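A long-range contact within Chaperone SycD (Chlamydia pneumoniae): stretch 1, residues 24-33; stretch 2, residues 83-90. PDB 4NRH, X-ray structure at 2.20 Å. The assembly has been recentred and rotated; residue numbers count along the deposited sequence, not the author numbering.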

ATOM      1  N   ASP D  24       1.936   1.330  -5.595  1.00 38.69           N
ATOM      2  CA  ASP D  24       3.212   0.634  -5.495  1.00 39.76           C
ATOM      3  C   ASP D  24       3.017  -0.757  -4.904  1.00 38.82           C
ATOM      4  O   ASP D  24       3.591  -1.737  -5.380  1.00 43.30           O
ATOM      5  CB  ASP D  24       4.198   1.435  -4.643  1.00 45.42           C
ATOM      6  CG  ASP D  24       5.490   0.684  -4.383  1.00 48.74           C
ATOM      7  OD1 ASP D  24       6.375   0.699  -5.264  1.00 55.94           O
ATOM      8  OD2 ASP D  24       5.622   0.080  -3.297  1.00 51.73           O
ATOM      9  N   PHE D  25       2.200  -0.829  -3.858  1.00 38.20           N
ATOM     10  CA  PHE D  25       1.980  -2.071  -3.129  1.00 40.51           C
ATOM     11  C   PHE D  25       0.551  -2.113  -2.595  1.00 39.06           C
ATOM     12  O   PHE D  25       0.288  -1.674  -1.475  1.00 39.30           O
ATOM     13  CB  PHE D  25       2.991  -2.195  -1.987  1.00 40.71           C
ATOM     14  CG  PHE D  25       2.966  -3.523  -1.288  1.00 36.92           C
ATOM     15  CD1 PHE D  25       3.432  -4.663  -1.922  1.00 40.99           C
ATOM     16  CD2 PHE D  25       2.492  -3.628   0.009  1.00 33.24           C
ATOM     17  CE1 PHE D  25       3.418  -5.887  -1.277  1.00 48.14           C
ATOM     18  CE2 PHE D  25       2.474  -4.848   0.658  1.00 41.22           C
ATOM     19  CZ  PHE D  25       2.938  -5.978   0.015  1.00 47.89           C
ATOM     20  N   PRO D  26      -0.382  -2.641  -3.403  1.00 41.31           N
ATOM     21  CA  PRO D  26      -1.815  -2.591  -3.090  1.00 39.57           C
ATOM     22  C   PRO D  26      -2.259  -3.688  -2.127  1.00 35.68           C
ATOM     23  O   PRO D  26      -3.288  -4.325  -2.351  1.00 32.06           O
ATOM     24  CB  PRO D  26      -2.469  -2.777  -4.459  1.00 36.26           C
ATOM     25  CG  PRO D  26      -1.502  -3.633  -5.206  1.00 28.69           C
ATOM     26  CD  PRO D  26      -0.126  -3.244  -4.723  1.00 29.62           C
ATOM     27  N   PHE D  27      -1.488  -3.894  -1.066  1.00 37.59           N
ATOM     28  CA  PHE D  27      -1.772  -4.937  -0.090  1.00 36.39           C
ATOM     29  C   PHE D  27      -1.477  -4.431   1.317  1.00 39.84           C
ATOM     30  O   PHE D  27      -0.743  -3.454   1.483  1.00 43.03           O
ATOM     31  CB  PHE D  27      -0.941  -6.190  -0.378  1.00 36.26           C
ATOM     32  CG  PHE D  27      -1.019  -6.660  -1.801  1.00 36.25           C
ATOM     33  CD1 PHE D  27      -2.151  -7.304  -2.270  1.00 33.48           C
ATOM     34  CD2 PHE D  27       0.046  -6.472  -2.666  1.00 40.02           C
ATOM     35  CE1 PHE D  27      -2.222  -7.745  -3.579  1.00 33.42           C
ATOM     36  CE2 PHE D  27      -0.018  -6.910  -3.975  1.00 42.76           C
ATOM     37  CZ  PHE D  27      -1.154  -7.547  -4.431  1.00 42.12           C
ATOM     38  N   PRO D  28      -2.053  -5.085   2.338  1.00 33.05           N
ATOM     39  CA  PRO D  28      -1.666  -4.767   3.718  1.00 32.95           C
ATOM     40  C   PRO D  28      -0.192  -5.080   3.964  1.00 34.35           C
ATOM     41  O   PRO D  28       0.336  -6.031   3.386  1.00 42.32           O
ATOM     42  CB  PRO D  28      -2.574  -5.671   4.558  1.00 33.37           C
ATOM     43  CG  PRO D  28      -3.734  -5.982   3.669  1.00 35.10           C
ATOM     44  CD  PRO D  28      -3.168  -6.045   2.284  1.00 35.18           C
ATOM     45  N   ASP D  29       0.464  -4.284   4.801  1.00 36.45           N
ATOM     46  CA  ASP D  29       1.870  -4.503   5.121  1.00 41.44           C
ATOM     47  C   ASP D  29       2.060  -5.728   6.006  1.00 45.66           C
ATOM     48  O   ASP D  29       3.058  -6.441   5.892  1.00 41.20           O
ATOM     49  CB  ASP D  29       2.464  -3.273   5.809  1.00 42.51           C
ATOM     50  CG  ASP D  29       2.777  -2.155   4.837  1.00 42.89           C
ATOM     51  OD1 ASP D  29       2.934  -2.441   3.633  1.00 51.94           O
ATOM     52  OD2 ASP D  29       2.869  -0.990   5.280  1.00 47.04           O
ATOM     53  N   ASP D  30       1.095  -5.967   6.889  1.00 45.08           N
ATOM     54  CA  ASP D  30       1.243  -6.971   7.935  1.00 40.41           C
ATOM     55  C   ASP D  30       0.066  -7.942   7.901  1.00 34.67           C
ATOM     56  O   ASP D  30      -0.957  -7.714   8.545  1.00 37.33           O
ATOM     57  CB  ASP D  30       1.348  -6.298   9.309  1.00 39.88           C
ATOM     58  CG  ASP D  30       1.756  -7.262  10.414  1.00 51.45           C
ATOM     59  OD1 ASP D  30       1.692  -8.491  10.210  1.00 49.65           O
ATOM     60  OD2 ASP D  30       2.144  -6.780  11.499  1.00 61.13           O
ATOM     61  N   LEU D  31       0.218  -9.022   7.141  1.00 38.81           N
ATOM     62  CA  LEU D  31      -0.850 -10.006   6.989  1.00 43.07           C
ATOM     63  C   LEU D  31      -1.146 -10.745   8.294  1.00 39.54           C
ATOM     64  O   LEU D  31      -2.256 -11.235   8.491  1.00 40.42           O
ATOM     65  CB  LEU D  31      -0.502 -11.010   5.889  1.00 40.07           C
ATOM     66  CG  LEU D  31      -0.598 -10.486   4.455  1.00 34.00           C
ATOM     67  CD1 LEU D  31      -0.412 -11.619   3.459  1.00 34.47           C
ATOM     68  CD2 LEU D  31      -1.928  -9.782   4.226  1.00 30.63           C
ATOM     69  N   GLU D  32      -0.156 -10.828   9.177  1.00 40.07           N
ATOM     70  CA  GLU D  32      -0.363 -11.444  10.484  1.00 42.13           C
ATOM     71  C   GLU D  32      -1.387 -10.659  11.296  1.00 42.54           C
ATOM     72  O   GLU D  32      -2.312 -11.229  11.871  1.00 41.68           O
ATOM     73  CB  GLU D  32       0.952 -11.543  11.258  1.00 43.26           C
ATOM     74  CG  GLU D  32       0.799 -12.213  12.611  1.00 47.74           C
ATOM     75  CD  GLU D  32       2.062 -12.159  13.447  1.00 54.69           C
ATOM     76  OE1 GLU D  32       3.103 -11.702  12.932  1.00 63.31           O
ATOM     77  OE2 GLU D  32       2.009 -12.572  14.624  1.00 56.01           O
ATOM     78  N   SER D  33      -1.209  -9.343  11.335  1.00 40.80           N
ATOM     79  CA  SER D  33      -2.117  -8.461  12.057  1.00 40.47           C
ATOM     80  C   SER D  33      -3.466  -8.392  11.348  1.00 41.90           C
ATOM     81  O   SER D  33      -4.514  -8.291  11.984  1.00 37.35           O
ATOM     82  CB  SER D  33      -1.513  -7.062  12.192  1.00 45.94           C
ATOM     83  OG  SER D  33      -2.431  -6.166  12.791  1.00 57.13           O
ATOM     84  N   PHE D  83       1.362 -19.147   3.070  1.00 39.58           N
ATOM     85  CA  PHE D  83      -0.001 -19.546   3.412  1.00 40.11           C
ATOM     86  C   PHE D  83      -0.875 -18.363   3.824  1.00 36.56           C
ATOM     87  O   PHE D  83      -2.073 -18.352   3.551  1.00 41.18           O
ATOM     88  CB  PHE D  83       0.010 -20.609   4.515  1.00 39.67           C
ATOM     89  CG  PHE D  83       0.620 -21.914   4.088  1.00 40.99           C
ATOM     90  CD1 PHE D  83       0.300 -22.468   2.858  1.00 41.19           C
ATOM     91  CD2 PHE D  83       1.501 -22.592   4.913  1.00 42.05           C
ATOM     92  CE1 PHE D  83       0.856 -23.667   2.455  1.00 39.07           C
ATOM     93  CE2 PHE D  83       2.062 -23.792   4.515  1.00 41.19           C
ATOM     94  CZ  PHE D  83       1.739 -24.329   3.285  1.00 42.97           C
ATOM     95  N   ARG D  84      -0.280 -17.375   4.486  1.00 33.57           N
ATOM     96  CA  ARG D  84      -1.009 -16.157   4.833  1.00 33.49           C
ATOM     97  C   ARG D  84      -1.488 -15.421   3.583  1.00 41.75           C
ATOM     98  O   ARG D  84      -2.606 -14.909   3.550  1.00 44.60           O
ATOM     99  CB  ARG D  84      -0.151 -15.228   5.695  1.00 41.14           C
ATOM    100  CG  ARG D  84       0.081 -15.731   7.112  1.00 46.67           C
ATOM    101  CD  ARG D  84       0.390 -14.580   8.055  1.00 41.63           C
ATOM    102  NE  ARG D  84       0.463 -15.015   9.447  1.00 42.54           N
ATOM    103  CZ  ARG D  84       1.565 -14.977  10.187  1.00 47.63           C
ATOM    104  NH1 ARG D  84       2.696 -14.512   9.674  1.00 47.64           N
ATOM    105  NH2 ARG D  84       1.536 -15.398  11.445  1.00 52.02           N
ATOM    106  N   TRP D  85      -0.636 -15.365   2.562  1.00 35.24           N
ATOM    107  CA  TRP D  85      -1.012 -14.766   1.284  1.00 32.24           C
ATOM    108  C   TRP D  85      -2.164 -15.527   0.636  1.00 28.53           C
ATOM    109  O   TRP D  85      -3.098 -14.926   0.105  1.00 43.90           O
ATOM    110  CB  TRP D  85       0.187 -14.721   0.331  1.00 32.74           C
ATOM    111  CG  TRP D  85       1.060 -13.515   0.513  1.00 35.07           C
ATOM    112  CD1 TRP D  85       2.334 -13.490   1.001  1.00 34.48           C
ATOM    113  CD2 TRP D  85       0.721 -12.157   0.206  1.00 36.16           C
ATOM    114  NE1 TRP D  85       2.811 -12.201   1.016  1.00 43.45           N
ATOM    115  CE2 TRP D  85       1.838 -11.362   0.534  1.00 37.40           C
ATOM    116  CE3 TRP D  85      -0.419 -11.535  -0.313  1.00 36.61           C
ATOM    117  CZ2 TRP D  85       1.850  -9.982   0.361  1.00 35.53           C
ATOM    118  CZ3 TRP D  85      -0.406 -10.162  -0.486  1.00 35.44           C
ATOM    119  CH2 TRP D  85       0.721  -9.401  -0.150  1.00 41.73           C
ATOM    120  N   LEU D  86      -2.084 -16.854   0.677  1.00 29.26           N
ATOM    121  CA  LEU D  86      -3.128 -17.710   0.125  1.00 34.35           C
ATOM    122  C   LEU D  86      -4.453 -17.486   0.842  1.00 33.22           C
ATOM    123  O   LEU D  86      -5.509 -17.410   0.214  1.00 34.81           O
ATOM    124  CB  LEU D  86      -2.721 -19.179   0.224  1.00 35.62           C
ATOM    125  CG  LEU D  86      -1.695 -19.663  -0.799  1.00 44.46           C
ATOM    126  CD1 LEU D  86      -1.257 -21.074  -0.467  1.00 33.04           C
ATOM    127  CD2 LEU D  86      -2.273 -19.592  -2.204  1.00 52.00           C
ATOM    128  N   VAL D  87      -4.382 -17.387   2.165  1.00 27.74           N
ATOM    129  CA  VAL D  87      -5.559 -17.140   2.984  1.00 39.74           C
ATOM    130  C   VAL D  87      -6.118 -15.746   2.699  1.00 33.12           C
ATOM    131  O   VAL D  87      -7.332 -15.538   2.692  1.00 33.91           O
ATOM    132  CB  VAL D  87      -5.222 -17.292   4.488  1.00 41.38           C
ATOM    133  CG1 VAL D  87      -6.167 -16.477   5.349  1.00 47.55           C
ATOM    134  CG2 VAL D  87      -5.245 -18.761   4.891  1.00 39.76           C
ATOM    135  N   PHE D  88      -5.222 -14.803   2.424  1.00 33.06           N
ATOM    136  CA  PHE D  88      -5.615 -13.450   2.048  1.00 30.41           C
ATOM    137  C   PHE D  88      -6.408 -13.446   0.744  1.00 31.58           C
ATOM    138  O   PHE D  88      -7.401 -12.732   0.612  1.00 35.42           O
ATOM    139  CB  PHE D  88      -4.379 -12.550   1.924  1.00 31.26           C
ATOM    140  CG  PHE D  88      -4.648 -11.229   1.255  1.00 35.78           C
ATOM    141  CD1 PHE D  88      -5.128 -10.155   1.984  1.00 34.52           C
ATOM    142  CD2 PHE D  88      -4.397 -11.056  -0.098  1.00 34.90           C
ATOM    143  CE1 PHE D  88      -5.372  -8.938   1.374  1.00 41.36           C
ATOM    144  CE2 PHE D  88      -4.638  -9.842  -0.713  1.00 42.08           C
ATOM    145  CZ  PHE D  88      -5.125  -8.781   0.024  1.00 41.58           C
ATOM    146  N   PHE D  89      -5.961 -14.249  -0.216  1.00 33.96           N
ATOM    147  CA  PHE D  89      -6.608 -14.323  -1.521  1.00 38.74           C
ATOM    148  C   PHE D  89      -7.917 -15.108  -1.479  1.00 37.30           C
ATOM    149  O   PHE D  89      -8.912 -14.699  -2.075  1.00 34.81           O
ATOM    150  CB  PHE D  89      -5.655 -14.941  -2.546  1.00 38.56           C
ATOM    151  CG  PHE D  89      -4.564 -14.010  -2.988  1.00 44.20           C
ATOM    152  CD1 PHE D  89      -4.857 -12.705  -3.352  1.00 44.61           C
ATOM    153  CD2 PHE D  89      -3.246 -14.433  -3.034  1.00 44.58           C
ATOM    154  CE1 PHE D  89      -3.857 -11.842  -3.756  1.00 48.19           C
ATOM    155  CE2 PHE D  89      -2.241 -13.573  -3.437  1.00 43.24           C
ATOM    156  CZ  PHE D  89      -2.548 -12.276  -3.798  1.00 45.77           C
ATOM    157  N   ASN D  90      -7.914 -16.237  -0.776  1.00 32.91           N
ATOM    158  CA  ASN D  90      -9.116 -17.051  -0.643  1.00 37.34           C
ATOM    159  C   ASN D  90      -9.148 -17.749   0.713  1.00 36.53           C
ATOM    160  O   ASN D  90      -8.611 -18.846   0.862  1.00 33.41           O
ATOM    161  CB  ASN D  90      -9.197 -18.080  -1.776  1.00 34.96           C
ATOM    162  CG  ASN D  90     -10.559 -18.754  -1.869  1.00 40.84           C
ATOM    163  OD1 ASN D  90     -11.332 -18.770  -0.910  1.00 39.22           O
ATOM    164  ND2 ASN D  90     -10.855 -19.323  -3.034  1.00 33.36           N
TER

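Side-chain torsions often make sense only when read against the surface they pack on, and this contact in Chaperone SycD is a compact example. A loop and the first turn of a helix lie against one side of residues 83-89, the last part of a helix, burying 471 Å² in all with no hydrogen bond between the two stretches; the contacts are mainly between apolar side chains.

Leu31 has the largest area covered by the other stretch, 103 Å², and touches Arg84, Trp85 and Phe88. Its CA-to-CB bond points toward the helix, and the common m,t rotamer (chi1 -74°, chi2 -172°) spreads its two methyls between two aromatic rings. Leu31 CD1 lies over the face of Trp85, 3.7 Å from the centroid of the five-membered ring and 18° off its normal, a CH-pi contact, while Leu31 CD2 is 3.9 Å from Phe88 CD1. Trp85 itself leaves the backbone sideways, but chi1 of -85° and chi2 of 111° bring the indole nearer the other stretch. One ring thus serves two partners differently: its face receives Leu31, and its edge meets the face of Phe27, with the planes at 89° and the centroids of the Phe27 ring and the indole six-membered ring 5.2 Å apart.

Phe27, m at chi1, also brings its CD1 within 3.9 Å of CE2 of Phe88. Phe88, t at chi1, has its CA-to-CB bond pointing toward the other stretch, and Phe88 CE1 lies 3.7 Å from Pro28 CD.

Between Arg84 and Glu32 the chemistry changes but the principle holds. Arg84 extends through t torsions at chi2 and chi3, so that CG of Glu32 lies over one guanidinium face, 3.5 Å from Arg84 NH2. Glu32 OE2 is 4.3 Å from Arg84 NH2 and well out of the guanidinium plane: opposite charges are close, yet no N-H points at the oxygen.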